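Local coordinates for protein rhamnosidase B (PDB 2OKX) that hydrolyses terminal alpha-L-rhamnose residues from glycosides as an alpha-L-rhamnosidase of glycoside hydrolase family 78, at residues I249-T254 with A323-S328; I349-G354 with S623-N628; P686-N691 with C751-G756. One frame throughout, in Å; residues are numbered along the deposited sequence.

Contact 1 (I249-T254 with A323-S328); sequences ILTLET and AFTLRS
Ile-249 to Leu-252 runs antiparallel to Phe-324 to Arg-327, and the strands are joined by backbone hydrogen bonds. Ile-249 bonds Arg-327 through N to O at 2.9 Å, with the returning bond longer. Thr-251 and Thr-325 form the second hydrogen-bonded pair, with Thr-325 N to Thr-251 O at 2.9 Å. Beyond the strands, Glu-253 N reaches Ala-323 O only weakly.

The apolar contacts gather on the face of Leu-250, Leu-252, Phe-324 and Leu-326. Leu-250 CD1 touches two neighbours across the strands, 3.5 Å from Phe-324 CD2 and 3.6 Å from Leu-326 CD1, while Leu-252 CD2 lies 3.5 Å from Phe-324 CB.

On the other face, Arg-327 reaches out over Ile-249. CG stands between the backbone N and the carbonyl carbon (chi1 73°), the chain is extended from CG to NE, and the guanidinium lays one face over Ile-249 CG2; its NH2 forms a salt bridge with Glu-298. A water joins Ile-249 O to Thr-251 OG1, 2.7 Å from each.

Strand 240-252 also bonds to strand 297-309, and Leu-294 and Ile-318 of a second sheet pack against the leucine and phenylalanine face, the layered arrangement of a beta-sandwich in domain D2.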
loop_
_atom_site.group_PDB
_atom_site.type_symbol
_atom_site.label_atom_id
_atom_site.label_comp_id
_atom_site.label_asym_id
_atom_site.label_seq_id
_atom_site.Cartn_x
_atom_site.Cartn_y
_atom_site.Cartn_z
ATOM N N ILE A 249 -2.851 -35.933 -7.431
ATOM C CA ILE A 249 -2.855 -37.315 -6.976
ATOM C C ILE A 249 -1.765 -37.471 -5.926
ATOM O O ILE A 249 -0.586 -37.257 -6.209
ATOM C CB ILE A 249 -2.570 -38.298 -8.129
ATOM C CG1 ILE A 249 -3.623 -38.139 -9.226
ATOM C CG2 ILE A 249 -2.569 -39.726 -7.603
ATOM C CD1 ILE A 249 -5.027 -38.462 -8.768
ATOM N N LEU A 250 -2.168 -37.832 -4.714
ATOM C CA LEU A 250 -1.239 -38.030 -3.611
ATOM C C LEU A 250 -0.935 -39.517 -3.489
ATOM O O LEU A 250 -1.834 -40.314 -3.231
ATOM C CB LEU A 250 -1.860 -37.526 -2.305
ATOM C CG LEU A 250 -1.119 -37.839 -1.004
ATOM C CD1 LEU A 250 0.252 -37.195 -1.026
ATOM C CD2 LEU A 250 -1.928 -37.330 0.181
ATOM N N THR A 251 0.329 -39.886 -3.670
ATOM C CA THR A 251 0.725 -41.286 -3.584
ATOM C C THR A 251 1.638 -41.542 -2.395
ATOM O O THR A 251 2.705 -40.936 -2.277
ATOM C CB THR A 251 1.465 -41.739 -4.857
ATOM O OG1 THR A 251 0.653 -41.470 -6.004
ATOM C CG2 THR A 251 1.757 -43.230 -4.798
ATOM N N LEU A 252 1.205 -42.441 -1.515
ATOM C CA LEU A 252 1.981 -42.807 -0.337
ATOM C C LEU A 252 2.682 -44.141 -0.562
ATOM O O LEU A 252 2.044 -45.128 -0.930
ATOM C CB LEU A 252 1.079 -42.923 0.891
ATOM C CG LEU A 252 0.675 -41.639 1.615
ATOM C CD1 LEU A 252 -0.136 -41.992 2.851
ATOM C CD2 LEU A 252 1.922 -40.864 2.013
ATOM N N GLU A 253 3.992 -44.168 -0.339
ATOM C CA GLU A 253 4.760 -45.395 -0.509
ATOM C C GLU A 253 4.315 -46.398 0.548
ATOM O O GLU A 253 4.261 -47.600 0.295
ATOM C CB GLU A 253 6.255 -45.114 -0.359
ATOM C CG GLU A 253 6.796 -44.098 -1.351
ATOM C CD GLU A 253 8.298 -43.912 -1.232
ATOM O OE1 GLU A 253 8.854 -43.069 -1.970
ATOM O OE2 GLU A 253 8.921 -44.609 -0.401
ATOM N N THR A 254 3.994 -45.890 1.733
ATOM C CA THR A 254 3.542 -46.726 2.836
ATOM C C THR A 254 2.436 -46.014 3.600
ATOM O O THR A 254 2.298 -44.793 3.517
ATOM C CB THR A 254 4.695 -47.046 3.815
ATOM O OG1 THR A 254 5.259 -45.826 4.313
ATOM C CG2 THR A 254 5.778 -47.853 3.116
ATOM N N ALA A 323 6.729 -41.042 3.325
ATOM C CA ALA A 323 7.115 -40.515 2.021
ATOM C C ALA A 323 5.920 -40.435 1.075
ATOM O O ALA A 323 5.024 -41.278 1.129
ATOM C CB ALA A 323 8.204 -41.392 1.410
ATOM N N PHE A 324 5.901 -39.421 0.211
ATOM C CA PHE A 324 4.806 -39.272 -0.742
ATOM C C PHE A 324 5.206 -38.500 -1.995
ATOM O O PHE A 324 6.187 -37.755 -2.000
ATOM C CB PHE A 324 3.608 -38.576 -0.084
ATOM C CG PHE A 324 3.876 -37.150 0.321
ATOM C CD1 PHE A 324 4.518 -36.860 1.519
ATOM C CD2 PHE A 324 3.498 -36.099 -0.506
ATOM C CE1 PHE A 324 4.778 -35.540 1.889
ATOM C CE2 PHE A 324 3.753 -34.779 -0.146
ATOM C CZ PHE A 324 4.394 -34.501 1.054
ATOM N N THR A 325 4.442 -38.693 -3.062
ATOM C CA THR A 325 4.693 -38.001 -4.316
ATOM C C THR A 325 3.396 -37.338 -4.760
ATOM O O THR A 325 2.321 -37.644 -4.242
ATOM C CB THR A 325 5.160 -38.971 -5.429
ATOM O OG1 THR A 325 4.084 -39.847 -5.791
ATOM C CG2 THR A 325 6.338 -39.801 -4.947
ATOM N N LEU A 326 3.506 -36.428 -5.718
ATOM C CA LEU A 326 2.354 -35.717 -6.247
ATOM C C LEU A 326 2.448 -35.642 -7.758
ATOM O O LEU A 326 3.538 -35.495 -8.314
ATOM C CB LEU A 326 2.302 -34.286 -5.693
ATOM C CG LEU A 326 1.446 -33.956 -4.469
ATOM C CD1 LEU A 326 1.816 -34.841 -3.294
ATOM C CD2 LEU A 326 1.640 -32.482 -4.121
ATOM N N ARG A 327 1.308 -35.746 -8.428
ATOM C CA ARG A 327 1.298 -35.631 -9.874
ATOM C C ARG A 327 -0.050 -35.121 -10.341
ATOM O O ARG A 327 -1.069 -35.345 -9.692
ATOM C CB ARG A 327 1.630 -36.968 -10.550
ATOM C CG ARG A 327 0.550 -38.029 -10.504
ATOM C CD ARG A 327 0.872 -39.125 -11.527
ATOM N NE ARG A 327 -0.111 -40.202 -11.528
ATOM C CZ ARG A 327 -0.279 -41.056 -10.524
ATOM N NH1 ARG A 327 0.475 -40.960 -9.437
ATOM N NH2 ARG A 327 -1.206 -42.000 -10.605
ATOM N N SER A 328 -0.037 -34.417 -11.464
ATOM C CA SER A 328 -1.243 -33.847 -12.041
ATOM C C SER A 328 -2.109 -34.903 -12.708
ATOM O O SER A 328 -1.597 -35.829 -13.337
ATOM C CB SER A 328 -0.870 -32.787 -13.075
ATOM O OG SER A 328 -2.011 -32.354 -13.795
HETATM O O HOH W 1 1.151 -39.131 -7.209
HETATM O O HOH W 2 7.395 -43.755 3.696
#

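Contact 2 (I349-G354 with S623-N628); sequences IDHRPG and SSVIPN
Ser-623 OG is gripped from two directions: His-351 NE2 donates to it at 2.7 Å, and Glu-610 OE2 is hydrogen-bonded to the same oxygen. The histidine bond is well formed, since the hydroxyl lies almost exactly in the ring plane, 2° out of it, and the N-H...O angle is 159°. OG is anti to the backbone N of Ser-623 (chi1 -174°), which turns it to the NE2 corner of the ring.

The imidazole is sandwiched between two methyl groups. Val-625 CG2 makes a CH-pi contact with one face, 4.0 Å from the centroid of the His-351 ring, and Ile-349 CG2 lies over the opposite face, toward the rim. Together with the bond in its plane, this should limit how far the ring can turn or tilt.

Asp-350 works on the next two residues of the other segment. Its OD2 takes Val-625 N at 3.1 Å on the syn side, somewhat out of the carboxylate plane. OD1 lies only 2.5 Å from Ser-624 OG, a very short approach whose proton is not settled, because Asp-616 OD1 is bonded to that hydroxyl too. Two waters add bridges: one accepts from Asp-350 N and donates to Ser-623 O at 2.9 Å; the other lies close to Val-625 O, with more acceptors within range than it has protons.

A type I turn from Ile-349 to Arg-352 presents both polar side chains, and helix 627-644 of the six-hairpin glycosidase domain begins just beyond Val-625. The chemistry is that of a buried polar seam between this domain and D2: the histidine acts as donor through NE2, and the serine is left to pass its own hydrogen on, probably to Glu-610.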
loop_
_atom_site.group_PDB
_atom_site.type_symbol
_atom_site.label_atom_id
_atom_site.label_comp_id
_atom_site.label_asym_id
_atom_site.label_seq_id
_atom_site.Cartn_x
_atom_site.Cartn_y
_atom_site.Cartn_z
ATOM N N ILE A 349 -16.978 -4.978 -11.529
ATOM C CA ILE A 349 -16.703 -3.548 -11.640
ATOM C C ILE A 349 -17.760 -2.959 -10.709
ATOM O O ILE A 349 -18.937 -2.877 -11.074
ATOM C CB ILE A 349 -16.941 -3.027 -13.072
ATOM C CG1 ILE A 349 -16.144 -3.863 -14.078
ATOM C CG2 ILE A 349 -16.544 -1.561 -13.165
ATOM C CD1 ILE A 349 -14.649 -3.843 -13.862
ATOM N N ASP A 350 -17.340 -2.557 -9.509
ATOM C CA ASP A 350 -18.265 -2.046 -8.503
ATOM C C ASP A 350 -19.131 -0.838 -8.833
ATOM O O ASP A 350 -20.043 -0.521 -8.072
ATOM C CB ASP A 350 -17.522 -1.810 -7.177
ATOM C CG ASP A 350 -16.404 -0.784 -7.287
ATOM O OD1 ASP A 350 -15.431 -0.909 -6.514
ATOM O OD2 ASP A 350 -16.495 0.143 -8.121
ATOM N N HIS A 351 -18.872 -0.167 -9.951
ATOM C CA HIS A 351 -19.689 0.988 -10.318
ATOM C C HIS A 351 -20.470 0.774 -11.616
ATOM O O HIS A 351 -21.073 1.706 -12.151
ATOM C CB HIS A 351 -18.823 2.249 -10.414
ATOM C CG HIS A 351 -17.685 2.135 -11.375
ATOM N ND1 HIS A 351 -17.719 2.684 -12.639
ATOM C CD2 HIS A 351 -16.472 1.546 -11.253
ATOM C CE1 HIS A 351 -16.575 2.440 -13.253
ATOM N NE2 HIS A 351 -15.801 1.752 -12.433
ATOM N N ARG A 352 -20.464 -0.462 -12.111
ATOM C CA ARG A 352 -21.186 -0.810 -13.330
ATOM C C ARG A 352 -21.904 -2.143 -13.154
ATOM O O ARG A 352 -21.376 -3.067 -12.537
ATOM C CB ARG A 352 -20.226 -0.914 -14.514
ATOM C CG ARG A 352 -19.590 0.390 -14.929
ATOM C CD ARG A 352 -18.486 0.118 -15.928
ATOM N NE ARG A 352 -17.742 1.322 -16.283
ATOM C CZ ARG A 352 -16.566 1.309 -16.902
ATOM N NH1 ARG A 352 -15.999 0.154 -17.231
ATOM N NH2 ARG A 352 -15.959 2.448 -17.196
ATOM N N PRO A 353 -23.133 -2.256 -13.680
ATOM C CA PRO A 353 -23.866 -3.517 -13.545
ATOM C C PRO A 353 -23.110 -4.600 -14.296
ATOM O O PRO A 353 -22.339 -4.308 -15.209
ATOM C CB PRO A 353 -25.214 -3.202 -14.191
ATOM C CG PRO A 353 -25.373 -1.742 -13.939
ATOM C CD PRO A 353 -23.997 -1.213 -14.260
ATOM N N GLY A 354 -23.327 -5.852 -13.919
ATOM C CA GLY A 354 -22.638 -6.924 -14.601
ATOM C C GLY A 354 -23.106 -8.295 -14.178
ATOM O O GLY A 354 -23.601 -8.486 -13.069
ATOM N N SER A 623 -10.807 -0.714 -11.666
ATOM C CA SER A 623 -11.818 0.304 -11.913
ATOM C C SER A 623 -12.805 0.229 -10.762
ATOM O O SER A 623 -13.766 -0.542 -10.796
ATOM C CB SER A 623 -12.524 0.036 -13.246
ATOM O OG SER A 623 -13.414 1.088 -13.574
ATOM N N SER A 624 -12.546 1.033 -9.736
ATOM C CA SER A 624 -13.375 1.060 -8.541
ATOM C C SER A 624 -13.672 2.497 -8.145
ATOM O O SER A 624 -12.818 3.376 -8.272
ATOM C CB SER A 624 -12.650 0.349 -7.397
ATOM O OG SER A 624 -13.371 0.454 -6.185
ATOM N N VAL A 625 -14.889 2.729 -7.665
ATOM C CA VAL A 625 -15.305 4.060 -7.255
ATOM C C VAL A 625 -15.932 4.086 -5.871
ATOM O O VAL A 625 -16.736 3.220 -5.521
ATOM C CB VAL A 625 -16.351 4.664 -8.237
ATOM C CG1 VAL A 625 -16.929 5.955 -7.654
ATOM C CG2 VAL A 625 -15.713 4.941 -9.583
ATOM N N ILE A 626 -15.541 5.084 -5.087
ATOM C CA ILE A 626 -16.100 5.304 -3.763
ATOM C C ILE A 626 -16.447 6.791 -3.776
ATOM O O ILE A 626 -15.557 7.646 -3.771
ATOM C CB ILE A 626 -15.091 5.023 -2.637
ATOM C CG1 ILE A 626 -14.703 3.540 -2.637
ATOM C CG2 ILE A 626 -15.710 5.394 -1.292
ATOM C CD1 ILE A 626 -13.720 3.159 -1.539
ATOM N N PRO A 627 -17.747 7.121 -3.831
ATOM C CA PRO A 627 -18.181 8.522 -3.854
ATOM C C PRO A 627 -17.439 9.426 -2.865
ATOM O O PRO A 627 -16.885 10.450 -3.254
ATOM C CB PRO A 627 -19.672 8.423 -3.555
ATOM C CG PRO A 627 -20.045 7.126 -4.233
ATOM C CD PRO A 627 -18.906 6.209 -3.827
ATOM N N ASN A 628 -17.428 9.047 -1.592
ATOM C CA ASN A 628 -16.755 9.851 -0.575
ATOM C C ASN A 628 -15.277 10.102 -0.881
ATOM O O ASN A 628 -14.758 11.177 -0.582
ATOM C CB ASN A 628 -16.907 9.193 0.799
ATOM C CG ASN A 628 -18.302 9.365 1.379
ATOM O OD1 ASN A 628 -18.725 8.606 2.260
ATOM N ND2 ASN A 628 -19.019 10.377 0.898
HETATM O O HOH W 3 -18.622 1.919 -6.770
HETATM O O HOH W 4 -14.419 -3.035 -9.370
#

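Contact 3 (P686-N691 with C751-G756)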
loop_
_atom_site.group_PDB
_atom_site.type_symbol
_atom_site.label_atom_id
_atom_site.label_comp_id
_atom_site.label_asym_id
_atom_site.label_seq_id
_atom_site.Cartn_x
_atom_site.Cartn_y
_atom_site.Cartn_z
ATOM N N PRO A 686 -20.113 -1.481 11.401
ATOM C CA PRO A 686 -21.460 -1.974 11.087
ATOM C C PRO A 686 -22.457 -0.914 10.619
ATOM O O PRO A 686 -23.644 -0.997 10.935
ATOM C CB PRO A 686 -21.906 -2.622 12.397
ATOM C CG PRO A 686 -20.625 -3.043 13.026
ATOM C CD PRO A 686 -19.743 -1.850 12.777
ATOM N N ILE A 687 -21.977 0.082 9.882
ATOM C CA ILE A 687 -22.842 1.135 9.359
ATOM C C ILE A 687 -23.733 0.513 8.288
ATOM O O ILE A 687 -23.273 -0.317 7.504
ATOM C CB ILE A 687 -22.022 2.268 8.691
ATOM C CG1 ILE A 687 -21.229 3.039 9.746
ATOM C CG2 ILE A 687 -22.946 3.204 7.919
ATOM C CD1 ILE A 687 -20.312 4.090 9.157
ATOM N N ASP A 688 -25.003 0.904 8.250
ATOM C CA ASP A 688 -25.898 0.365 7.236
ATOM C C ASP A 688 -25.643 1.176 5.970
ATOM O O ASP A 688 -26.368 2.119 5.648
ATOM C CB ASP A 688 -27.359 0.477 7.689
ATOM C CG ASP A 688 -28.290 -0.412 6.879
ATOM O OD1 ASP A 688 -27.806 -1.392 6.273
ATOM O OD2 ASP A 688 -29.509 -0.140 6.862
ATOM N N GLN A 689 -24.580 0.802 5.266
ATOM C CA GLN A 689 -24.173 1.479 4.044
ATOM C C GLN A 689 -24.138 0.471 2.898
ATOM O O GLN A 689 -23.074 0.136 2.375
ATOM C CB GLN A 689 -22.791 2.119 4.257
ATOM C CG GLN A 689 -21.702 1.128 4.663
ATOM C CD GLN A 689 -20.456 1.797 5.229
ATOM O OE1 GLN A 689 -20.080 2.896 4.818
ATOM N NE2 GLN A 689 -19.799 1.122 6.169
ATOM N N PRO A 690 -25.316 -0.022 2.486
ATOM C CA PRO A 690 -25.417 -1.001 1.399
ATOM C C PRO A 690 -25.013 -0.435 0.044
ATOM O O PRO A 690 -25.110 0.768 -0.194
ATOM C CB PRO A 690 -26.888 -1.395 1.439
ATOM C CG PRO A 690 -27.549 -0.098 1.807
ATOM C CD PRO A 690 -26.656 0.408 2.926
ATOM N N ASN A 691 -24.551 -1.309 -0.844
ATOM C CA ASN A 691 -24.162 -0.889 -2.183
ATOM C C ASN A 691 -25.460 -0.578 -2.918
ATOM O O ASN A 691 -25.460 -0.259 -4.106
ATOM C CB ASN A 691 -23.428 -2.021 -2.902
ATOM C CG ASN A 691 -22.206 -2.497 -2.147
ATOM O OD1 ASN A 691 -21.248 -1.749 -1.956
ATOM N ND2 ASN A 691 -22.233 -3.750 -1.709
ATOM N N CYS A 751 -29.371 4.929 6.101
ATOM C CA CYS A 751 -29.719 4.862 4.688
ATOM C C CYS A 751 -31.164 4.477 4.408
ATOM O O CYS A 751 -31.969 4.260 5.317
ATOM C CB CYS A 751 -28.827 3.837 3.989
ATOM S SG CYS A 751 -29.252 2.122 4.424
ATOM N N ILE A 752 -31.460 4.404 3.116
ATOM C CA ILE A 752 -32.755 3.989 2.600
ATOM C C ILE A 752 -32.375 2.917 1.585
ATOM O O ILE A 752 -31.719 3.204 0.581
ATOM C CB ILE A 752 -33.500 5.128 1.868
ATOM C CG1 ILE A 752 -33.941 6.197 2.868
ATOM C CG2 ILE A 752 -34.716 4.564 1.136
ATOM C CD1 ILE A 752 -34.728 7.335 2.240
ATOM N N HIS A 753 -32.769 1.682 1.865
ATOM C CA HIS A 753 -32.452 0.562 0.994
ATOM C C HIS A 753 -33.099 0.655 -0.383
ATOM O O HIS A 753 -33.973 1.488 -0.618
ATOM C CB HIS A 753 -32.849 -0.738 1.689
ATOM C CG HIS A 753 -32.034 -1.029 2.910
ATOM N ND1 HIS A 753 -30.776 -1.591 2.850
ATOM C CD2 HIS A 753 -32.277 -0.792 4.221
ATOM C CE1 HIS A 753 -30.281 -1.690 4.070
ATOM N NE2 HIS A 753 -31.171 -1.210 4.921
ATOM N N ALA A 754 -32.650 -0.206 -1.289
ATOM C CA ALA A 754 -33.158 -0.234 -2.652
ATOM C C ALA A 754 -34.672 -0.425 -2.711
ATOM O O ALA A 754 -35.345 0.195 -3.532
ATOM C CB ALA A 754 -32.460 -1.338 -3.440
ATOM N N ASP A 755 -35.205 -1.278 -1.841
ATOM C CA ASP A 755 -36.641 -1.538 -1.818
ATOM C C ASP A 755 -37.409 -0.439 -1.097
ATOM O O ASP A 755 -38.602 -0.581 -0.822
ATOM C CB ASP A 755 -36.930 -2.893 -1.162
ATOM C CG ASP A 755 -36.408 -2.982 0.260
ATOM O OD1 ASP A 755 -36.637 -4.024 0.911
ATOM O OD2 ASP A 755 -35.767 -2.014 0.724
ATOM N N GLY A 756 -36.721 0.658 -0.792
ATOM C CA GLY A 756 -37.362 1.770 -0.114
ATOM C C GLY A 756 -37.405 1.624 1.393
ATOM O O GLY A 756 -37.882 2.517 2.091
#
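Chi1 sets CG of Asp-688 anti to its own N (-163°) and CG of His-753 anti to its carbonyl carbon (-66°), and from there the two side chains reach toward each other, tip to tip. Their flat groups do not line up, the carboxylate and ring planes standing 49° apart. NE2 of His-753 comes within 2.8 Å of Asp-688 OD2, but the hydrogen points well off the acceptor and the bond is weak. The firmer partners lie outside the two segments: Ser-759 OG bonds Asp-688 OD2, and Glu-692 OE2 bonds His-753 ND1.

Cys-751 SG lies close to both members of the pair. It sits over one face of the imidazole, toward the rim, and is 3.3 Å from Asp-688 OD2 and 3.1 Å from Asp-688 O. That carbonyl oxygen is buried here without an assigned hydrogen-bond partner, and the thiol is its close polar neighbour. Pro-690 packs against both Cys-751 and His-753: CD rests 3.5 Å from Cys-751 SG, while CG lies 3.7 Å from His-753 ND1, the proline crossing the histidine side chain at about a right angle.

Backbone turns shape both partners. Asp-688 is the centre of an inverse gamma turn, and a type I turn from His-753 to Gly-756 follows strand 747-752, closed by Gly-756 N to His-753 O at 2.9 Å.

The contact thus ties a loop of the six-hairpin glycosidase domain to the end of a short strand and its turn. A carboxylate near each of its two nitrogens may favour a protonated, positively charged His-753 ring, although Arg-757 NH2 close to NE2, in a pair the geometry leaves undecided, could oppose it.

Overall arrangement
The three contacts follow one another along the chain. Contact 1 lies in domain D2, its centre about 40 Å from the centre of the chain, about 46 Å from that of contact 2 and about 51 Å from that of contact 3. Contacts 2 and 3 are neighbours, with centres about 16 Å apart and nearest atoms about 6 Å apart, though they do not touch. Helix 696-715 is a neighbour of both: Gln-689 bonds its His-697, and Pro-627 packs on its Gln-698. Contact 1 is internal to D2, contact 2 joins D2 to the six-hairpin domain, and contact 3 is internal to the latter, the barrel that probably carries the catalytic centre, as in other GH78 enzymes.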